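Local coordinates for protein dihydropyrimidinase (Dictyostelium discoideum, PDB 2FTW) that catalyses the reversible, zinc-dependent hydrolytic ring opening of dihydropyrimidines, the second step of reductive pyrimidine breakdown, at residues Thr67-Pro72 against Thr95-Phe100; Gly33-Ile38 against Gly392-Gly397; Gly215-Arg220 against His282-Asp287. One frame throughout, in Å; residues are numbered along the deposited sequence.

Contact 1 (Thr67-Pro72 against Thr95-Phe100); sequences THFQLP and TFIIDF. With ZN (zinc ion), chain B.
T67 and H68 belong to the His-X-His zinc motif that follows the first strand of the (beta-alpha)8 barrel, and they lie against D99 and F100 on the next parallel strand. One parallel bridge pairs T67 with D99. T67 N donates to I98 O over 3.2 Å, and F100 N makes a weak return bond to T67 O. The side chain of D99 adds two more bonds, both to OD1. T67 OG1 donates to it at 2.9 Å, on the anti side and somewhat out of the carboxylate plane. F69 N donates to the syn lone pair of the same OD1 at 3.0 Å, with 160° at the hydrogen. T67 OG1 stands between its own backbone N and carbonyl carbon (chi1 59°), which brings it beside OD1. Two bonds to one oxygen, from the residues just before and just after H68, tie down the backbone that carries the zinc ligand, so D99 acts as a second-shell residue. H68 NE2 binds the zinc ion at 2.2 Å, in a site completed by H66, D325 and the carbamate of K158. The other ring nitrogen, H68 ND1, donates to a water 2.8 Å away that in turn donates to F100 O, so the imidazole is held at both nitrogens. The rings of H68 and F100 are nearly parallel but slid apart and barely overlap. I97 CD1 meets the edge of the F69 ring, 3.8 Å from CE2. Strand 94-101 runs between strands 57-64 and 127-132: D99 OD2 bonds W116 of helix 109-121, while I98 touches H131.

Contact 2 (Gly33-Ile38 against Gly392-Gly397); sequences GIIKEI and GRIDVG
D395, whose CA touches I38, presents a face of its carboxylate to R393: NE reaches OD2 at 2.9 Å from above, 74° out of the carboxylate plane, while OD2 sits at the guanidinium edge, only 10° out of that plane. This salt bridge lies within 392-397, in the loop after helix 370-384, which packs on strand 34-39, an edge strand within this chain of a mixed sheet that is probably part of the beta-sandwich beside the barrel. K36 and E37 form a classic beta bulge opposite L29 of strand 27-31. On the loop side, I35 and I38 do the touching. I35 CD1 lies 3.3 Å from D395 O, and I38 CD1 is 3.6 Å from D395 CA; both methyls also meet I394 CG2, at 3.8 Å from I35 CD1 and 3.9 Å from I38 CD1. V396 sets its two methyls beside K36 O. Beyond D395, R393 NH1 forms a salt bridge with D21, and its NH2 lies near NH2 of R393 of a neighbouring subunit, a like-charge approach and not a bond. The backbones are joined by one nearly straight bond between the segments, G397 N to I35 O, 3.0 Å long with 178° at the hydrogen.

Contact 3 (Gly215-Arg220 against His282-Asp287); sequences GHELSR and HMWNHD
The last turn of helix 214-219 faces the 3-10 turn at 282-284 with the CA atoms of E217 and M283 7.9 Å apart, a spacing bridged by side chains alone, since no hydrogen bond links the segments. The indole of W284 points its six-membered rim at the helix. E217 CG lies in the ring plane, 3.7 Å from CH2, and L218 CD2 is near that plane too, 4.0 Å from CZ2; both aliphatic groups therefore meet the edge rather than a face. M283 also reaches this helix: its CE is 3.9 Å from E217 CB, so E217 is touched by both neighbours. The sulfur of M283 lies at the edge of the H216 imidazole, 5.5 Å from the centroid and 80° off the ring normal, a Met-aromatic contact in which SD to CD2 measures 4.4 Å. One face of that imidazole carries R220 CD, offset toward the rim.

E217 has CG anti to its backbone N (chi1 167°), which brings CG to the indole edge. The chain then bends at chi2 and its carboxylate leads away to a salt bridge with R301, which also bonds R220 O. On the other segment, N285 OD1 accepts from D287 N at 2.9 Å in an Asx turn, and D287 N-caps helix 288-292. W284 NE1 bonds R486 O of a neighbouring subunit, placing this turn at a subunit interface of the tetramer. H216 lies close to N346, which probably binds substrate by analogy with relatives.

Chemically, the shared surface is largely apolar, with one sulfur-aromatic contact. It therefore rests on van der Waals and Met-aromatic contacts, while the polar ends of H216, E217 and W284 are satisfied by M296 O, R301 and R486 O of the neighbouring subunit.

In the fold
From the N terminus, strand 34-39 opens contact 2, which closes only at loop 392-397 and so encloses nearly the whole barrel. Nested inside that loop is contact 1, a short closure over helix 82-91 that joins the end of one barrel strand to the next. Contact 3 follows in series, shutting a 61-residue excursion between 215-220 and 282-287 and tying helix 214-219 to the 3-10 turn before helix 288-292; it too lies within the loop of contact 2, and none of the three cross. Contact 2 ties the sheet of the N-terminal region to a loop following helix 370-384. Contacts 2 and 3 lie on opposite sides of the chain's centre, their own centres 47 Å apart.

Contact 1 (Thr67-Pro72 against Thr95-Phe100)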
loop_
_atom_site.group_PDB
_atom_site.type_symbol
_atom_site.label_atom_id
_atom_site.label_comp_id
_atom_site.label_asym_id
_atom_site.label_seq_id
_atom_site.Cartn_x
_atom_site.Cartn_y
_atom_site.Cartn_z
ATOM N N THR A 67 -24.143 -15.894 15.537
ATOM C CA THR A 67 -24.575 -16.243 16.896
ATOM C C THR A 67 -24.299 -17.728 17.226
ATOM O O THR A 67 -24.232 -18.597 16.335
ATOM C CB THR A 67 -26.088 -15.942 17.122
ATOM O OG1 THR A 67 -26.877 -16.672 16.182
ATOM C CG2 THR A 67 -26.377 -14.469 16.950
ATOM N N HIS A 68 -24.117 -17.989 18.521
ATOM C CA HIS A 68 -23.876 -19.334 19.034
ATOM C C HIS A 68 -24.688 -19.572 20.299
ATOM O O HIS A 68 -24.135 -19.903 21.347
ATOM C CB HIS A 68 -22.400 -19.519 19.352
ATOM C CG HIS A 68 -21.529 -19.503 18.147
ATOM N ND1 HIS A 68 -21.547 -20.510 17.209
ATOM C CD2 HIS A 68 -20.604 -18.611 17.730
ATOM C CE1 HIS A 68 -20.680 -20.229 16.255
ATOM N NE2 HIS A 68 -20.091 -19.085 16.552
ATOM N N PHE A 69 -26.004 -19.415 20.191
ATOM C CA PHE A 69 -26.882 -19.612 21.338
ATOM C C PHE A 69 -26.904 -21.080 21.728
ATOM O O PHE A 69 -27.056 -21.952 20.860
ATOM C CB PHE A 69 -28.299 -19.149 21.015
ATOM C CG PHE A 69 -28.397 -17.684 20.709
ATOM C CD1 PHE A 69 -27.786 -16.740 21.536
ATOM C CD2 PHE A 69 -29.096 -17.243 19.598
ATOM C CE1 PHE A 69 -27.875 -15.375 21.256
ATOM C CE2 PHE A 69 -29.187 -15.887 19.315
ATOM C CZ PHE A 69 -28.577 -14.954 20.146
ATOM N N GLN A 70 -26.722 -21.367 23.022
ATOM C CA GLN A 70 -27.001 -22.712 23.513
ATOM C C GLN A 70 -25.999 -23.738 22.967
ATOM O O GLN A 70 -26.327 -24.924 22.837
ATOM C CB GLN A 70 -28.405 -23.066 23.016
ATOM C CG GLN A 70 -29.254 -23.844 23.919
ATOM C CD GLN A 70 -30.641 -23.991 23.345
ATOM O OE1 GLN A 70 -31.307 -22.994 23.019
ATOM N NE2 GLN A 70 -31.090 -25.231 23.217
ATOM N N LEU A 71 -24.793 -23.269 22.632
ATOM C CA LEU A 71 -23.760 -24.079 21.993
ATOM C C LEU A 71 -23.240 -25.134 22.950
ATOM O O LEU A 71 -22.758 -24.793 24.029
ATOM C CB LEU A 71 -22.588 -23.190 21.552
ATOM C CG LEU A 71 -21.364 -23.876 20.914
ATOM C CD1 LEU A 71 -21.732 -24.513 19.603
ATOM C CD2 LEU A 71 -20.244 -22.895 20.694
ATOM N N PRO A 72 -23.326 -26.422 22.565
ATOM C CA PRO A 72 -22.703 -27.429 23.412
ATOM C C PRO A 72 -21.189 -27.287 23.396
ATOM O O PRO A 72 -20.594 -27.146 22.329
ATOM C CB PRO A 72 -23.124 -28.753 22.761
ATOM C CG PRO A 72 -24.247 -28.408 21.838
ATOM C CD PRO A 72 -23.989 -27.027 21.395
ATOM N N THR A 95 -33.494 -8.045 15.091
ATOM C CA THR A 95 -34.700 -8.838 14.901
ATOM C C THR A 95 -34.497 -10.102 14.048
ATOM O O THR A 95 -35.467 -10.759 13.690
ATOM C CB THR A 95 -35.835 -7.988 14.285
ATOM O OG1 THR A 95 -35.439 -7.484 13.001
ATOM C CG2 THR A 95 -36.205 -6.822 15.218
ATOM N N PHE A 96 -33.246 -10.445 13.758
ATOM C CA PHE A 96 -32.921 -11.613 12.951
ATOM C C PHE A 96 -31.529 -12.085 13.313
ATOM O O PHE A 96 -30.590 -11.299 13.317
ATOM C CB PHE A 96 -32.974 -11.287 11.454
ATOM C CG PHE A 96 -33.049 -12.498 10.572
ATOM C CD1 PHE A 96 -34.249 -13.142 10.373
ATOM C CD2 PHE A 96 -31.916 -13.000 9.951
ATOM C CE1 PHE A 96 -34.326 -14.258 9.563
ATOM C CE2 PHE A 96 -31.979 -14.127 9.136
ATOM C CZ PHE A 96 -33.191 -14.756 8.942
ATOM N N ILE A 97 -31.411 -13.358 13.663
ATOM C CA ILE A 97 -30.129 -13.948 13.996
ATOM C C ILE A 97 -29.878 -15.098 13.052
ATOM O O ILE A 97 -30.817 -15.788 12.643
ATOM C CB ILE A 97 -30.039 -14.421 15.488
ATOM C CG1 ILE A 97 -31.130 -15.434 15.842
ATOM C CG2 ILE A 97 -30.098 -13.226 16.443
ATOM C CD1 ILE A 97 -30.646 -16.865 15.928
ATOM N N ILE A 98 -28.616 -15.281 12.674
ATOM C CA ILE A 98 -28.214 -16.496 11.980
ATOM C C ILE A 98 -27.211 -17.220 12.860
ATOM O O ILE A 98 -26.184 -16.670 13.227
ATOM C CB ILE A 98 -27.681 -16.239 10.567
ATOM C CG1 ILE A 98 -28.582 -15.232 9.835
ATOM C CG2 ILE A 98 -27.628 -17.557 9.783
ATOM C CD1 ILE A 98 -28.135 -14.880 8.421
ATOM N N ASP A 99 -27.575 -18.445 13.236
ATOM C CA ASP A 99 -26.822 -19.268 14.166
ATOM C C ASP A 99 -26.138 -20.373 13.378
ATOM O O ASP A 99 -26.526 -20.657 12.235
ATOM C CB ASP A 99 -27.773 -19.878 15.196
ATOM C CG ASP A 99 -27.094 -20.189 16.517
ATOM O OD1 ASP A 99 -26.971 -19.281 17.386
ATOM O OD2 ASP A 99 -26.715 -21.366 16.698
ATOM N N PHE A 100 -25.115 -20.971 13.991
ATOM C CA PHE A 100 -24.312 -22.017 13.379
ATOM C C PHE A 100 -24.669 -23.409 13.918
ATOM O O PHE A 100 -24.629 -23.654 15.128
ATOM C CB PHE A 100 -22.814 -21.769 13.627
ATOM C CG PHE A 100 -22.209 -20.697 12.758
ATOM C CD1 PHE A 100 -22.214 -19.361 13.164
ATOM C CD2 PHE A 100 -21.614 -21.021 11.548
ATOM C CE1 PHE A 100 -21.639 -18.359 12.368
ATOM C CE2 PHE A 100 -21.034 -20.016 10.736
ATOM C CZ PHE A 100 -21.048 -18.689 11.149
HETATM ZN ZN ZN B . -18.155 -18.212 16.060
HETATM O O HOH W 1 -23.283 -22.740 17.273
#

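Contact 2 (Gly33-Ile38 against Gly392-Gly397)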
loop_
_atom_site.group_PDB
_atom_site.type_symbol
_atom_site.label_atom_id
_atom_site.label_comp_id
_atom_site.label_asym_id
_atom_site.label_seq_id
_atom_site.Cartn_x
_atom_site.Cartn_y
_atom_site.Cartn_z
ATOM N N GLY A 33 -48.283 -8.329 9.528
ATOM C CA GLY A 33 -46.821 -8.544 9.588
ATOM C C GLY A 33 -45.977 -8.078 8.402
ATOM O O GLY A 33 -44.754 -8.249 8.397
ATOM N N ILE A 34 -46.625 -7.499 7.393
ATOM C CA ILE A 34 -45.959 -7.017 6.195
ATOM C C ILE A 34 -46.194 -5.523 6.097
ATOM O O ILE A 34 -47.273 -5.025 6.466
ATOM C CB ILE A 34 -46.532 -7.686 4.932
ATOM C CG1 ILE A 34 -46.443 -9.213 5.034
ATOM C CG2 ILE A 34 -45.826 -7.188 3.673
ATOM C CD1 ILE A 34 -45.031 -9.770 5.012
ATOM N N ILE A 35 -45.199 -4.802 5.592
ATOM C CA ILE A 35 -45.370 -3.368 5.339
ATOM C C ILE A 35 -46.350 -3.162 4.196
ATOM O O ILE A 35 -46.134 -3.672 3.091
ATOM C CB ILE A 35 -44.061 -2.687 4.967
ATOM C CG1 ILE A 35 -43.098 -2.723 6.149
ATOM C CG2 ILE A 35 -44.300 -1.253 4.547
ATOM C CD1 ILE A 35 -41.695 -2.433 5.747
ATOM N N LYS A 36 -47.391 -2.380 4.472
ATOM C CA LYS A 36 -48.487 -2.153 3.544
ATOM C C LYS A 36 -48.371 -0.810 2.821
ATOM O O LYS A 36 -48.626 -0.704 1.616
ATOM C CB LYS A 36 -49.807 -2.201 4.319
ATOM C CG LYS A 36 -51.029 -2.138 3.447
ATOM C CD LYS A 36 -52.299 -2.351 4.258
ATOM C CE LYS A 36 -53.528 -2.043 3.421
ATOM N NZ LYS A 36 -53.283 -2.363 1.968
ATOM N N GLU A 37 -48.009 0.219 3.573
ATOM C CA GLU A 37 -47.945 1.567 3.035
ATOM C C GLU A 37 -46.832 2.376 3.689
ATOM O O GLU A 37 -46.584 2.263 4.897
ATOM C CB GLU A 37 -49.288 2.268 3.217
ATOM C CG GLU A 37 -49.523 3.395 2.230
ATOM C CD GLU A 37 -50.760 4.214 2.551
ATOM O OE1 GLU A 37 -51.661 3.704 3.257
ATOM O OE2 GLU A 37 -50.831 5.367 2.081
ATOM N N ILE A 38 -46.141 3.156 2.863
ATOM C CA ILE A 38 -45.180 4.138 3.334
ATOM C C ILE A 38 -45.618 5.450 2.714
ATOM O O ILE A 38 -45.799 5.541 1.494
ATOM C CB ILE A 38 -43.749 3.788 2.924
ATOM C CG1 ILE A 38 -43.330 2.481 3.615
ATOM C CG2 ILE A 38 -42.778 4.941 3.273
ATOM C CD1 ILE A 38 -42.042 1.894 3.119
ATOM N N GLY A 392 -33.973 -6.500 6.077
ATOM C CA GLY A 392 -33.050 -5.395 5.798
ATOM C C GLY A 392 -33.550 -4.268 4.904
ATOM O O GLY A 392 -32.751 -3.520 4.340
ATOM N N ARG A 393 -34.864 -4.113 4.778
ATOM C CA ARG A 393 -35.405 -2.970 4.045
ATOM C C ARG A 393 -36.815 -2.597 4.480
ATOM O O ARG A 393 -37.665 -3.457 4.665
ATOM C CB ARG A 393 -35.385 -3.230 2.534
ATOM C CG ARG A 393 -35.740 -1.984 1.731
ATOM C CD ARG A 393 -35.238 -2.041 0.324
ATOM N NE ARG A 393 -35.415 -0.773 -0.392
ATOM C CZ ARG A 393 -34.569 0.257 -0.383
ATOM N NH1 ARG A 393 -33.448 0.240 0.324
ATOM N NH2 ARG A 393 -34.863 1.334 -1.092
ATOM N N ILE A 394 -37.033 -1.297 4.647
ATOM C CA ILE A 394 -38.357 -0.741 4.830
ATOM C C ILE A 394 -38.888 -0.299 3.457
ATOM O O ILE A 394 -38.562 0.788 2.954
ATOM C CB ILE A 394 -38.371 0.444 5.862
ATOM C CG1 ILE A 394 -37.708 0.010 7.179
ATOM C CG2 ILE A 394 -39.814 0.905 6.121
ATOM C CD1 ILE A 394 -37.726 1.051 8.273
ATOM N N ASP A 395 -39.693 -1.175 2.865
ATOM C CA ASP A 395 -40.352 -0.938 1.582
ATOM C C ASP A 395 -41.654 -1.687 1.651
ATOM O O ASP A 395 -41.795 -2.616 2.458
ATOM C CB ASP A 395 -39.522 -1.504 0.411
ATOM C CG ASP A 395 -38.797 -0.428 -0.393
ATOM O OD1 ASP A 395 -38.876 0.773 -0.035
ATOM O OD2 ASP A 395 -38.148 -0.787 -1.403
ATOM N N VAL A 396 -42.605 -1.306 0.805
ATOM C CA VAL A 396 -43.865 -2.044 0.708
ATOM C C VAL A 396 -43.550 -3.487 0.315
ATOM O O VAL A 396 -42.685 -3.739 -0.534
ATOM C CB VAL A 396 -44.828 -1.381 -0.305
ATOM C CG1 VAL A 396 -46.018 -2.281 -0.611
ATOM C CG2 VAL A 396 -45.306 -0.022 0.236
ATOM N N GLY A 397 -44.229 -4.430 0.958
ATOM C CA GLY A 397 -44.071 -5.854 0.666
ATOM C C GLY A 397 -43.079 -6.549 1.572
ATOM O O GLY A 397 -43.053 -7.787 1.644
#

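Contact 3 (Gly215-Arg220 against His282-Asp287)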
loop_
_atom_site.group_PDB
_atom_site.type_symbol
_atom_site.label_atom_id
_atom_site.label_comp_id
_atom_site.label_asym_id
_atom_site.label_seq_id
_atom_site.Cartn_x
_atom_site.Cartn_y
_atom_site.Cartn_z
ATOM N N GLY A 215 -1.965 -15.287 28.059
ATOM C CA GLY A 215 -1.369 -16.374 27.315
ATOM C C GLY A 215 -2.131 -16.698 26.056
ATOM O O GLY A 215 -1.543 -17.106 25.058
ATOM N N HIS A 216 -3.445 -16.511 26.107
ATOM C CA HIS A 216 -4.302 -16.671 24.942
ATOM C C HIS A 216 -3.883 -15.782 23.750
ATOM O O HIS A 216 -3.657 -16.293 22.657
ATOM C CB HIS A 216 -5.763 -16.418 25.339
ATOM C CG HIS A 216 -6.752 -16.817 24.295
ATOM N ND1 HIS A 216 -6.994 -18.131 23.963
ATOM C CD2 HIS A 216 -7.558 -16.072 23.504
ATOM C CE1 HIS A 216 -7.911 -18.180 23.012
ATOM N NE2 HIS A 216 -8.274 -16.946 22.721
ATOM N N GLU A 217 -3.795 -14.469 23.947
ATOM C CA GLU A 217 -3.344 -13.568 22.880
ATOM C C GLU A 217 -1.916 -13.897 22.423
ATOM O O GLU A 217 -1.627 -13.953 21.211
ATOM C CB GLU A 217 -3.433 -12.101 23.321
ATOM C CG GLU A 217 -2.710 -11.079 22.406
ATOM C CD GLU A 217 -3.154 -11.137 20.937
ATOM O OE1 GLU A 217 -4.333 -11.416 20.690
ATOM O OE2 GLU A 217 -2.333 -10.886 20.026
ATOM N N LEU A 218 -1.027 -14.120 23.385
ATOM C CA LEU A 218 0.381 -14.367 23.071
ATOM C C LEU A 218 0.555 -15.677 22.292
ATOM O O LEU A 218 1.464 -15.807 21.489
ATOM C CB LEU A 218 1.229 -14.380 24.353
ATOM C CG LEU A 218 1.153 -13.119 25.221
ATOM C CD1 LEU A 218 1.823 -13.337 26.587
ATOM C CD2 LEU A 218 1.757 -11.928 24.525
ATOM N N SER A 219 -0.327 -16.644 22.540
ATOM C CA SER A 219 -0.295 -17.907 21.821
ATOM C C SER A 219 -0.692 -17.746 20.338
ATOM O O SER A 219 -0.380 -18.618 19.520
ATOM C CB SER A 219 -1.193 -18.952 22.503
ATOM O OG SER A 219 -2.569 -18.776 22.183
ATOM N N ARG A 220 -1.361 -16.641 19.999
ATOM C CA ARG A 220 -1.997 -16.492 18.682
ATOM C C ARG A 220 -2.000 -15.064 18.186
ATOM O O ARG A 220 -3.064 -14.526 17.949
ATOM C CB ARG A 220 -3.482 -16.886 18.748
ATOM C CG ARG A 220 -3.793 -18.218 19.305
ATOM C CD ARG A 220 -5.137 -18.214 20.001
ATOM N NE ARG A 220 -6.235 -18.503 19.081
ATOM C CZ ARG A 220 -7.003 -19.595 19.118
ATOM N NH1 ARG A 220 -7.972 -19.739 18.228
ATOM N NH2 ARG A 220 -6.819 -20.549 20.025
ATOM N N HIS A 282 -7.792 -5.975 28.240
ATOM C CA HIS A 282 -8.547 -6.580 29.353
ATOM C C HIS A 282 -8.082 -8.004 29.717
ATOM O O HIS A 282 -8.365 -8.477 30.813
ATOM C CB HIS A 282 -10.039 -6.625 29.045
ATOM C CG HIS A 282 -10.667 -5.278 28.894
ATOM N ND1 HIS A 282 -10.981 -4.744 27.663
ATOM C CD2 HIS A 282 -11.048 -4.361 29.813
ATOM C CE1 HIS A 282 -11.519 -3.550 27.833
ATOM N NE2 HIS A 282 -11.574 -3.297 29.127
ATOM N N MET A 283 -7.383 -8.677 28.798
ATOM C CA MET A 283 -6.773 -9.989 29.091
ATOM C C MET A 283 -5.546 -9.892 30.016
ATOM O O MET A 283 -5.112 -10.902 30.575
ATOM C CB MET A 283 -6.408 -10.733 27.791
ATOM C CG MET A 283 -7.613 -11.374 27.089
ATOM S SD MET A 283 -7.220 -12.127 25.482
ATOM C CE MET A 283 -6.897 -10.661 24.505
ATOM N N TRP A 284 -4.995 -8.684 30.168
ATOM C CA TRP A 284 -3.908 -8.424 31.115
ATOM C C TRP A 284 -4.406 -7.870 32.449
ATOM O O TRP A 284 -3.596 -7.482 33.285
ATOM C CB TRP A 284 -2.874 -7.462 30.520
ATOM C CG TRP A 284 -1.902 -8.115 29.590
ATOM C CD1 TRP A 284 -0.603 -8.436 29.856
ATOM C CD2 TRP A 284 -2.150 -8.520 28.237
ATOM N NE1 TRP A 284 -0.017 -9.011 28.747
ATOM C CE2 TRP A 284 -0.946 -9.079 27.741
ATOM C CE3 TRP A 284 -3.268 -8.458 27.394
ATOM C CZ2 TRP A 284 -0.830 -9.585 26.448
ATOM C CZ3 TRP A 284 -3.151 -8.961 26.088
ATOM C CH2 TRP A 284 -1.936 -9.523 25.638
ATOM N N ASN A 285 -5.723 -7.825 32.651
ATOM C CA ASN A 285 -6.295 -7.379 33.933
ATOM C C ASN A 285 -5.796 -8.267 35.083
ATOM O O ASN A 285 -5.725 -9.493 34.966
ATOM C CB ASN A 285 -7.839 -7.368 33.860
ATOM C CG ASN A 285 -8.490 -6.600 35.016
ATOM O OD1 ASN A 285 -8.615 -7.111 36.129
ATOM N ND2 ASN A 285 -8.926 -5.381 34.742
ATOM N N HIS A 286 -5.418 -7.647 36.192
ATOM C CA HIS A 286 -4.908 -8.400 37.337
ATOM C C HIS A 286 -5.958 -9.358 37.929
ATOM O O HIS A 286 -5.610 -10.395 38.509
ATOM C CB HIS A 286 -4.327 -7.443 38.381
ATOM C CG HIS A 286 -3.062 -6.769 37.929
ATOM N ND1 HIS A 286 -3.046 -5.767 36.982
ATOM C CD2 HIS A 286 -1.768 -6.969 38.279
ATOM C CE1 HIS A 286 -1.803 -5.373 36.775
ATOM N NE2 HIS A 286 -1.007 -6.088 37.549
ATOM N N ASP A 287 -7.235 -9.040 37.763
ATOM C CA ASP A 287 -8.301 -9.960 38.152
ATOM C C ASP A 287 -8.469 -11.079 37.105
ATOM O O ASP A 287 -8.764 -10.807 35.939
ATOM C CB ASP A 287 -9.604 -9.185 38.334
ATOM C CG ASP A 287 -10.678 -9.999 39.008
ATOM O OD1 ASP A 287 -11.349 -10.785 38.315
ATOM O OD2 ASP A 287 -10.883 -9.827 40.231
#